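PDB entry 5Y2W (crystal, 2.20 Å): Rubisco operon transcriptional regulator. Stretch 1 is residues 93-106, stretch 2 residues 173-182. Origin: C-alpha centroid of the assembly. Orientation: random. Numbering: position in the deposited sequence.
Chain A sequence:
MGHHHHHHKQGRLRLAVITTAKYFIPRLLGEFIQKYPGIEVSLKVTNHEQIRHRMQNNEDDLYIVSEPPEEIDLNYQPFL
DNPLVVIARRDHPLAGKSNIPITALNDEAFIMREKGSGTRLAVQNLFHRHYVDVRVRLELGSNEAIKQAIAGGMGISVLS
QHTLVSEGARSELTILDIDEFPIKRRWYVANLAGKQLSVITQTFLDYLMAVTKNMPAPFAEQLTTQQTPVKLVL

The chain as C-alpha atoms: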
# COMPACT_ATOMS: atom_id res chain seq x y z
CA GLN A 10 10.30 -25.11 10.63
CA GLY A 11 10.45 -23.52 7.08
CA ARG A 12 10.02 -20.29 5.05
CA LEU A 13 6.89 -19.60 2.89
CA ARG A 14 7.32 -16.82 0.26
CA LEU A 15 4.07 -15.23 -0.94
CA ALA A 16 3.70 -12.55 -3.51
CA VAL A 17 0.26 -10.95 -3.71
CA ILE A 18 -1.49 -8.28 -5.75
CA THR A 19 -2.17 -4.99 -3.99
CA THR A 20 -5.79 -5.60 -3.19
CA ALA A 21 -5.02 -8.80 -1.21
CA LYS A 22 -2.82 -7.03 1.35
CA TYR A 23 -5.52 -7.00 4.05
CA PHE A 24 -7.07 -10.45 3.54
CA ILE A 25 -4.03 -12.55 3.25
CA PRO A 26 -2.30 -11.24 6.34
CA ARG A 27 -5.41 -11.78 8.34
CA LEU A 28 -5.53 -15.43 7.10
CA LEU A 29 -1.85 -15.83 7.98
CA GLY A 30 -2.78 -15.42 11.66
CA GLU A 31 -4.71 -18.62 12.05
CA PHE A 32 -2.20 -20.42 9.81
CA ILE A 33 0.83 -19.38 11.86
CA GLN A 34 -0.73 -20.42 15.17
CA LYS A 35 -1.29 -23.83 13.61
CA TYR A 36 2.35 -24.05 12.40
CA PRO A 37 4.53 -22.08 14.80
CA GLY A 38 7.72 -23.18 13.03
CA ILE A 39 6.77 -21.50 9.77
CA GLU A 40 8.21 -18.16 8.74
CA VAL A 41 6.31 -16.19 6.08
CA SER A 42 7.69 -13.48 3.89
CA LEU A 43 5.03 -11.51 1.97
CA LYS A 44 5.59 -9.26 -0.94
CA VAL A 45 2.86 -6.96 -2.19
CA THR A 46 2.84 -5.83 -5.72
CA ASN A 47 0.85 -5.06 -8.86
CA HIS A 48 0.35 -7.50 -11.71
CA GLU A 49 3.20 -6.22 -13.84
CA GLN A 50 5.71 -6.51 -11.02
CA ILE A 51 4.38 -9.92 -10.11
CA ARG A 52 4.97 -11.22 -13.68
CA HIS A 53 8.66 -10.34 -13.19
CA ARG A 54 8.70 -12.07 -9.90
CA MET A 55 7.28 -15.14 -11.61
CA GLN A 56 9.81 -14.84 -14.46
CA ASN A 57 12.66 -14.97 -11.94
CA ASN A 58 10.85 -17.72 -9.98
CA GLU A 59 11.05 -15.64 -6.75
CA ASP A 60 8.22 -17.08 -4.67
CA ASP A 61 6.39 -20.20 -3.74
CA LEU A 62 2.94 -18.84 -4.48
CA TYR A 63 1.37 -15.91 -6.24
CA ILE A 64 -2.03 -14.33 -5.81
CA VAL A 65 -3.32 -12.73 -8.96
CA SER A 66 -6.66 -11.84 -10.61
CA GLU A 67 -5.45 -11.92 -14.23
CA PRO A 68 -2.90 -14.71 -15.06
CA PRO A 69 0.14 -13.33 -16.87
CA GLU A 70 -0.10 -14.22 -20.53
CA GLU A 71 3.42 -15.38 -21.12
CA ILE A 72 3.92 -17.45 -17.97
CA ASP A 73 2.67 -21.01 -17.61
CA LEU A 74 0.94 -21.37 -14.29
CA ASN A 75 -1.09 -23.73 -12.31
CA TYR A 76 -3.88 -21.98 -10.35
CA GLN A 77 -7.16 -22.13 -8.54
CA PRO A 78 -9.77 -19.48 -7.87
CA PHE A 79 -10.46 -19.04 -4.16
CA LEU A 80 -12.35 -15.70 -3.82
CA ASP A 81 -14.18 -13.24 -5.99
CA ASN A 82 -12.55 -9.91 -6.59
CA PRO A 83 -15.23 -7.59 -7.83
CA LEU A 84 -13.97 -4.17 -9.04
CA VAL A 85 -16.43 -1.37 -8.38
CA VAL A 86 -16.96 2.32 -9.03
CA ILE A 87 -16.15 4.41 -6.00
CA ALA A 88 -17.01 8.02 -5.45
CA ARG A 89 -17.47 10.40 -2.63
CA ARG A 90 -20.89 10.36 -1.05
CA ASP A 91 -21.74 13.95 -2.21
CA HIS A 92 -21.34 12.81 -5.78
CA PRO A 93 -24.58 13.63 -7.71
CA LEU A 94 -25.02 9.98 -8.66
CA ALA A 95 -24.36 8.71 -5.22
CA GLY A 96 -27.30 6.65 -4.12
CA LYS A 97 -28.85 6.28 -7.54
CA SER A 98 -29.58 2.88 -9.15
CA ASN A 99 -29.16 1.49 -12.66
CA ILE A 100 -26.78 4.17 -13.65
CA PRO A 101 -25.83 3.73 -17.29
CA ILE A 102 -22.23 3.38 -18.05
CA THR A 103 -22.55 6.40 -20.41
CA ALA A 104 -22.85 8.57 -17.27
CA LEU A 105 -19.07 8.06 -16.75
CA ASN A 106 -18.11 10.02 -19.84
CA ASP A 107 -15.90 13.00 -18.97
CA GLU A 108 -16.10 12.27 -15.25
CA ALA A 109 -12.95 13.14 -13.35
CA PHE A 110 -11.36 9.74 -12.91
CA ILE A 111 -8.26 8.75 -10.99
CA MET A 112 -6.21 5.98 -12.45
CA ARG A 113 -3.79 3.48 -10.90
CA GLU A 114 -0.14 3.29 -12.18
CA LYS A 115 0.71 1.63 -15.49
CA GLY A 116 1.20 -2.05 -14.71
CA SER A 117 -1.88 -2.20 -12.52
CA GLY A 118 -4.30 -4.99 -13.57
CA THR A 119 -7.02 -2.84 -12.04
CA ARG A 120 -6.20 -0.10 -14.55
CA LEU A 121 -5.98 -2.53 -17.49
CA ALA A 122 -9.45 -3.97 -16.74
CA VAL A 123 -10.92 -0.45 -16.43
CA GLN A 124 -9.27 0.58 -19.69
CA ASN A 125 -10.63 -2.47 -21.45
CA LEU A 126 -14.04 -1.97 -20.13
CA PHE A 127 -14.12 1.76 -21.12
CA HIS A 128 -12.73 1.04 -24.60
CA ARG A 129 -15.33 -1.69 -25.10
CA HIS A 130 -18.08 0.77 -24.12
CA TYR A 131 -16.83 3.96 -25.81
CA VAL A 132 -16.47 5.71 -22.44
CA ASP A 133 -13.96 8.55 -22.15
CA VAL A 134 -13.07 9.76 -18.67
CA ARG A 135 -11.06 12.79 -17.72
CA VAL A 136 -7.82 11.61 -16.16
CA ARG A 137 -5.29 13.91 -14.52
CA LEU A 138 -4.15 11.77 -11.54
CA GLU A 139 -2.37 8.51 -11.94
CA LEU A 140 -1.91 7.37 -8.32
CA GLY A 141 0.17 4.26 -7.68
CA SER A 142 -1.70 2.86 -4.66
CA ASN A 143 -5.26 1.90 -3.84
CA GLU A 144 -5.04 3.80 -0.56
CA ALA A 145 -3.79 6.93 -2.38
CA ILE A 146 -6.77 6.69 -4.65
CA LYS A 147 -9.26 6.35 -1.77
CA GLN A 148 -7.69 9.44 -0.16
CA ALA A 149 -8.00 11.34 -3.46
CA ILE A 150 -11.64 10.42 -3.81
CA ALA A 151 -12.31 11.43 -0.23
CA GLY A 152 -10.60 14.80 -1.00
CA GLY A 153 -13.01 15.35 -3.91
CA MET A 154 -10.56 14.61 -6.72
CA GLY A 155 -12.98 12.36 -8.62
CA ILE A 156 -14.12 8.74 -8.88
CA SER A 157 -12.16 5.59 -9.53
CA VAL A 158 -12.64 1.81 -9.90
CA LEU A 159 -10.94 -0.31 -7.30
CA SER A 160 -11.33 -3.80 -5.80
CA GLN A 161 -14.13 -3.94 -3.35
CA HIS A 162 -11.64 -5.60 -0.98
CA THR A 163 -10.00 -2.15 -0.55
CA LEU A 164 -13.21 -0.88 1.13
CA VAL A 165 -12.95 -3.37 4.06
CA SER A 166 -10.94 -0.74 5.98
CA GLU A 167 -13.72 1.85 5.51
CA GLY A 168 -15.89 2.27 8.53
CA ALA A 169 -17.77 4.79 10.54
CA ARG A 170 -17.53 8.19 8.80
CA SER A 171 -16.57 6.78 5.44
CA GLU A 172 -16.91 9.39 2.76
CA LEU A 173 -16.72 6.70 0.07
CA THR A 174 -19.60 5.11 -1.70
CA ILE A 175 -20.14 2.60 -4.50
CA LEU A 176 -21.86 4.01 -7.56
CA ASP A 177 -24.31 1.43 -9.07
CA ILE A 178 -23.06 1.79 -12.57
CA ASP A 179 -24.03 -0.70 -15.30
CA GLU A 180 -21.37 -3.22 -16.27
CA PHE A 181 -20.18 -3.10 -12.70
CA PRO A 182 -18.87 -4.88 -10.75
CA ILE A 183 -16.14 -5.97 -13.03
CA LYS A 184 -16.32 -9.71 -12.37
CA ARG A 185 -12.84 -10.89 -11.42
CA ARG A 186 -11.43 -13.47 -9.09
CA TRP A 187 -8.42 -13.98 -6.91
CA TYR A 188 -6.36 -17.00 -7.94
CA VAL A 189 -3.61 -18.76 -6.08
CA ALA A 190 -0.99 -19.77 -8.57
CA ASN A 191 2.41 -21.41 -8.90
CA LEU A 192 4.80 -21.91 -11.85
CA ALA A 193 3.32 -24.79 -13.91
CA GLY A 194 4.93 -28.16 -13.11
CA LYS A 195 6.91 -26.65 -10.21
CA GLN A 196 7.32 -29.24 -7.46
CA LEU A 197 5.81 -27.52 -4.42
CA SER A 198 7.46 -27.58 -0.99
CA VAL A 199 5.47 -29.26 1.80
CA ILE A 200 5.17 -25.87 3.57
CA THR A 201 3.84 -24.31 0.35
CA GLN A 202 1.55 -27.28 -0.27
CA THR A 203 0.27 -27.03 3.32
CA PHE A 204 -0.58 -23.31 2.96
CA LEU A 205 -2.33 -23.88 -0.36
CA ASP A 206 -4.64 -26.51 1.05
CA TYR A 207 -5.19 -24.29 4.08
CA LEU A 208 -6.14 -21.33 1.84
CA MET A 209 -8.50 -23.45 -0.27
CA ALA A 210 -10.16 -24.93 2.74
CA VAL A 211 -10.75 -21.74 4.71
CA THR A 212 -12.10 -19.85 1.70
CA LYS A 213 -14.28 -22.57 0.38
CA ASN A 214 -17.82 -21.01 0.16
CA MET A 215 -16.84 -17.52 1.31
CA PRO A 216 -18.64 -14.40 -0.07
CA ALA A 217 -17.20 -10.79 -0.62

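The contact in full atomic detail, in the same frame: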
# COMPACT_ATOMS: atom_id res chain seq x y z
N PRO A 93 -23.16 13.52 -7.26
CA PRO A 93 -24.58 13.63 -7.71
C PRO A 93 -25.29 12.33 -8.04
O PRO A 93 -26.53 12.26 -8.03
CB PRO A 93 -24.47 14.49 -9.00
CG PRO A 93 -23.21 15.27 -8.81
CD PRO A 93 -22.27 14.40 -8.04
N LEU A 94 -24.50 11.30 -8.38
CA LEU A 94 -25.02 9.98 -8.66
C LEU A 94 -24.92 9.06 -7.49
O LEU A 94 -25.35 7.90 -7.56
CB LEU A 94 -24.32 9.35 -9.83
CG LEU A 94 -24.33 10.17 -11.09
CD1 LEU A 94 -23.43 9.44 -12.08
CD2 LEU A 94 -25.75 10.39 -11.60
N ALA A 95 -24.42 9.56 -6.37
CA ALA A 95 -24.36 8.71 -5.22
C ALA A 95 -25.78 8.39 -4.86
O ALA A 95 -26.65 9.28 -4.81
CB ALA A 95 -23.70 9.43 -4.06
N GLY A 96 -26.02 7.11 -4.64
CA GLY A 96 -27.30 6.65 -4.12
C GLY A 96 -28.32 6.30 -5.17
O GLY A 96 -29.39 5.79 -4.85
N LYS A 97 -27.98 6.56 -6.43
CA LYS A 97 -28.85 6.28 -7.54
C LYS A 97 -28.62 4.85 -8.02
O LYS A 97 -27.52 4.30 -7.83
CB LYS A 97 -28.53 7.26 -8.69
CG LYS A 97 -28.42 8.73 -8.30
CD LYS A 97 -29.73 9.30 -7.83
CE LYS A 97 -29.57 10.75 -7.40
NZ LYS A 97 -30.88 11.26 -6.95
N SER A 98 -29.62 4.27 -8.69
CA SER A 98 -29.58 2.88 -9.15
C SER A 98 -29.58 2.85 -10.65
O SER A 98 -30.04 3.79 -11.25
CB SER A 98 -30.82 2.11 -8.69
OG SER A 98 -31.06 2.32 -7.32
N ASN A 99 -29.10 1.74 -11.23
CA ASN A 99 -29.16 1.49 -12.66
C ASN A 99 -28.56 2.57 -13.49
O ASN A 99 -29.06 2.88 -14.57
CB ASN A 99 -30.62 1.23 -13.06
CG ASN A 99 -31.21 0.10 -12.26
OD1 ASN A 99 -32.05 0.29 -11.38
ND2 ASN A 99 -30.69 -1.09 -12.49
N ILE A 100 -27.43 3.08 -13.01
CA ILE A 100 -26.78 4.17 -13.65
C ILE A 100 -26.12 3.62 -14.89
O ILE A 100 -25.32 2.75 -14.78
CB ILE A 100 -25.71 4.80 -12.74
CG1 ILE A 100 -26.34 5.36 -11.47
CG2 ILE A 100 -25.01 5.90 -13.51
CD1 ILE A 100 -25.33 5.57 -10.35
N PRO A 101 -26.45 4.18 -16.06
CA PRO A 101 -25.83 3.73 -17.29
C PRO A 101 -24.38 4.07 -17.33
O PRO A 101 -23.94 5.07 -16.76
CB PRO A 101 -26.55 4.50 -18.38
CG PRO A 101 -27.34 5.57 -17.70
CD PRO A 101 -27.43 5.26 -16.26
N ILE A 102 -23.65 3.25 -18.05
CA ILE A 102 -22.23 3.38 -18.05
C ILE A 102 -21.84 4.68 -18.78
O ILE A 102 -20.82 5.28 -18.42
CB ILE A 102 -21.53 2.14 -18.65
CG1 ILE A 102 -20.01 2.26 -18.43
CG2 ILE A 102 -21.86 2.00 -20.13
CD1 ILE A 102 -19.25 0.96 -18.55
N THR A 103 -22.66 5.09 -19.74
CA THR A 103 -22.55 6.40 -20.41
C THR A 103 -22.45 7.61 -19.48
O THR A 103 -21.76 8.59 -19.82
CB THR A 103 -23.75 6.65 -21.37
OG1 THR A 103 -25.01 6.45 -20.67
CG2 THR A 103 -23.69 5.74 -22.58
N ALA A 104 -23.03 7.51 -18.28
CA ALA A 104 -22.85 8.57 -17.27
C ALA A 104 -21.38 8.81 -16.82
O ALA A 104 -21.06 9.82 -16.15
CB ALA A 104 -23.75 8.32 -16.07
N LEU A 105 -20.48 7.88 -17.15
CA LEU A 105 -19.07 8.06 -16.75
C LEU A 105 -18.26 8.97 -17.67
O LEU A 105 -17.18 9.41 -17.31
CB LEU A 105 -18.35 6.69 -16.64
CG LEU A 105 -18.88 5.80 -15.52
CD1 LEU A 105 -17.98 4.59 -15.36
CD2 LEU A 105 -19.02 6.55 -14.23
N ASN A 106 -18.79 9.24 -18.85
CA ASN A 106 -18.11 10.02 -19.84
C ASN A 106 -17.70 11.40 -19.32
O ASN A 106 -18.54 12.13 -18.83
CB ASN A 106 -19.04 10.22 -21.02
CG ASN A 106 -18.98 9.06 -21.96
OD1 ASN A 106 -17.91 8.73 -22.44
ND2 ASN A 106 -20.10 8.43 -22.21
N LEU A 173 -16.76 7.43 1.32
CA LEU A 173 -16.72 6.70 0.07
C LEU A 173 -17.99 5.94 -0.13
O LEU A 173 -18.60 5.51 0.78
CB LEU A 173 -15.58 5.70 0.07
CG LEU A 173 -14.25 6.32 0.36
CD1 LEU A 173 -13.24 5.19 0.18
CD2 LEU A 173 -14.00 7.50 -0.58
N THR A 174 -18.36 5.75 -1.38
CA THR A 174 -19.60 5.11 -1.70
C THR A 174 -19.40 4.40 -3.03
O THR A 174 -18.60 4.85 -3.87
CB THR A 174 -20.73 6.19 -1.80
OG1 THR A 174 -21.97 5.54 -1.94
CG2 THR A 174 -20.57 7.07 -3.03
N ILE A 175 -20.13 3.32 -3.23
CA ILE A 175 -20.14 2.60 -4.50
C ILE A 175 -21.24 3.16 -5.38
O ILE A 175 -22.40 3.21 -4.96
CB ILE A 175 -20.35 1.09 -4.30
CG1 ILE A 175 -19.10 0.51 -3.66
CG2 ILE A 175 -20.56 0.40 -5.62
CD1 ILE A 175 -19.32 -0.81 -2.95
N LEU A 176 -20.87 3.62 -6.58
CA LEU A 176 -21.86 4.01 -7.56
C LEU A 176 -22.34 2.76 -8.35
O LEU A 176 -21.53 1.97 -8.89
CB LEU A 176 -21.29 5.02 -8.51
CG LEU A 176 -20.80 6.35 -7.89
CD1 LEU A 176 -20.33 7.25 -9.01
CD2 LEU A 176 -21.91 7.03 -7.09
N ASP A 177 -23.66 2.62 -8.42
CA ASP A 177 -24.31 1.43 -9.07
C ASP A 177 -24.39 1.60 -10.55
O ASP A 177 -25.46 1.82 -11.11
CB ASP A 177 -25.74 1.22 -8.49
CG ASP A 177 -26.44 -0.04 -9.07
OD1 ASP A 177 -25.76 -1.03 -9.44
OD2 ASP A 177 -27.68 -0.02 -9.16
N ILE A 178 -23.23 1.56 -11.18
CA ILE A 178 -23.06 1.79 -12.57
C ILE A 178 -23.22 0.47 -13.28
O ILE A 178 -22.72 -0.53 -12.78
CB ILE A 178 -21.64 2.26 -12.90
CG1 ILE A 178 -21.20 3.43 -12.03
CG2 ILE A 178 -21.54 2.58 -14.39
CD1 ILE A 178 -22.04 4.69 -12.11
N ASP A 179 -23.89 0.48 -14.45
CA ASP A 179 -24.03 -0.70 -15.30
C ASP A 179 -22.65 -1.19 -15.70
O ASP A 179 -21.72 -0.38 -15.87
CB ASP A 179 -24.76 -0.38 -16.60
CG ASP A 179 -26.27 -0.13 -16.43
OD1 ASP A 179 -26.85 -0.47 -15.38
OD2 ASP A 179 -26.86 0.40 -17.39
N GLU A 180 -22.57 -2.49 -15.93
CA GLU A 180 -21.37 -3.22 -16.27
C GLU A 180 -20.49 -3.39 -15.06
O GLU A 180 -19.43 -3.98 -15.17
CB GLU A 180 -20.59 -2.56 -17.42
CG GLU A 180 -21.44 -2.22 -18.63
CD GLU A 180 -22.21 -3.41 -19.23
OE1 GLU A 180 -23.19 -3.16 -19.95
OE2 GLU A 180 -21.84 -4.58 -18.99
N PHE A 181 -20.92 -2.88 -13.91
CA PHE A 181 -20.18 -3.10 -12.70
C PHE A 181 -20.97 -4.01 -11.82
O PHE A 181 -22.17 -3.98 -11.89
CB PHE A 181 -19.86 -1.76 -12.02
CG PHE A 181 -18.73 -1.05 -12.70
CD1 PHE A 181 -18.98 -0.22 -13.80
CD2 PHE A 181 -17.43 -1.26 -12.29
CE1 PHE A 181 -17.96 0.42 -14.43
CE2 PHE A 181 -16.39 -0.64 -12.94
CZ PHE A 181 -16.64 0.18 -14.02
N PRO A 182 -20.31 -4.78 -10.95
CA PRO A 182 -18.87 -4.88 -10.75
C PRO A 182 -18.17 -5.54 -11.88
O PRO A 182 -18.77 -6.30 -12.61
CB PRO A 182 -18.73 -5.75 -9.49
CG PRO A 182 -20.00 -6.50 -9.43
CD PRO A 182 -21.05 -5.56 -9.94
O HOH W 1 -25.19 5.08 -7.19

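Two stretches, at least 73 residues apart in sequence where they touch, meet through a single beta bridge between Ile 100 and Ile 178, whose CA atoms lie 4.5 Å apart. Its two rungs flank Ile 178: Ile 100 N donates to Asp 177 O at 3.0 Å, and Asp 179 N donates to Ile 100 O at 2.7 Å. The same carbonyl takes a CA-H...O contact, Ile 178 CA to Ile 100 O, at 3.3 Å. Each stretch also makes a turn. A type II turn runs from Leu 94 to Lys 97, with Gly 96 at a positive phi where a CB would jam against the preceding carbonyl; another runs from Ile 178 to Phe 181, closed by Phe 181 N to Ile 178 O at 3.2 Å. One water ties the first turn to the other stretch, donating to Leu 94 O (2.8 Å) and Lys 97 O (2.5 Å) and accepting from Asp 177 N (3.1 Å).

Asp 177 extends the backbone pairing with its side chain: Asp 177 OD2 accepts from Asn 99 N at 3.1 Å and a nearly straight 167°, so one residue receives two successive amides, one on its carboxylate and one on its carbonyl.

The apolar packing centers on Ile 178. Ile 178 CD1 reaches Ile 100 CG2 at 3.5 Å and Leu 105 CD2 at 4.1 Å, while Ile 178 CG2 lies 4.3 Å from Ile 102 CB. Leu 105, from the 3-10 segment, also sends CD1 to within 4.3 Å of Phe 181 CE1, and Ile 102 CD1 comes within 4.4 Å of that same CE1; both methyls approach the ring obliquely. Toward the first turn, Leu 176 CD2 packs 4.3 Å from both Leu 94 CB and Ala 95 CB. The rule is economical: a single bridge, with apolar side chains packed beside it.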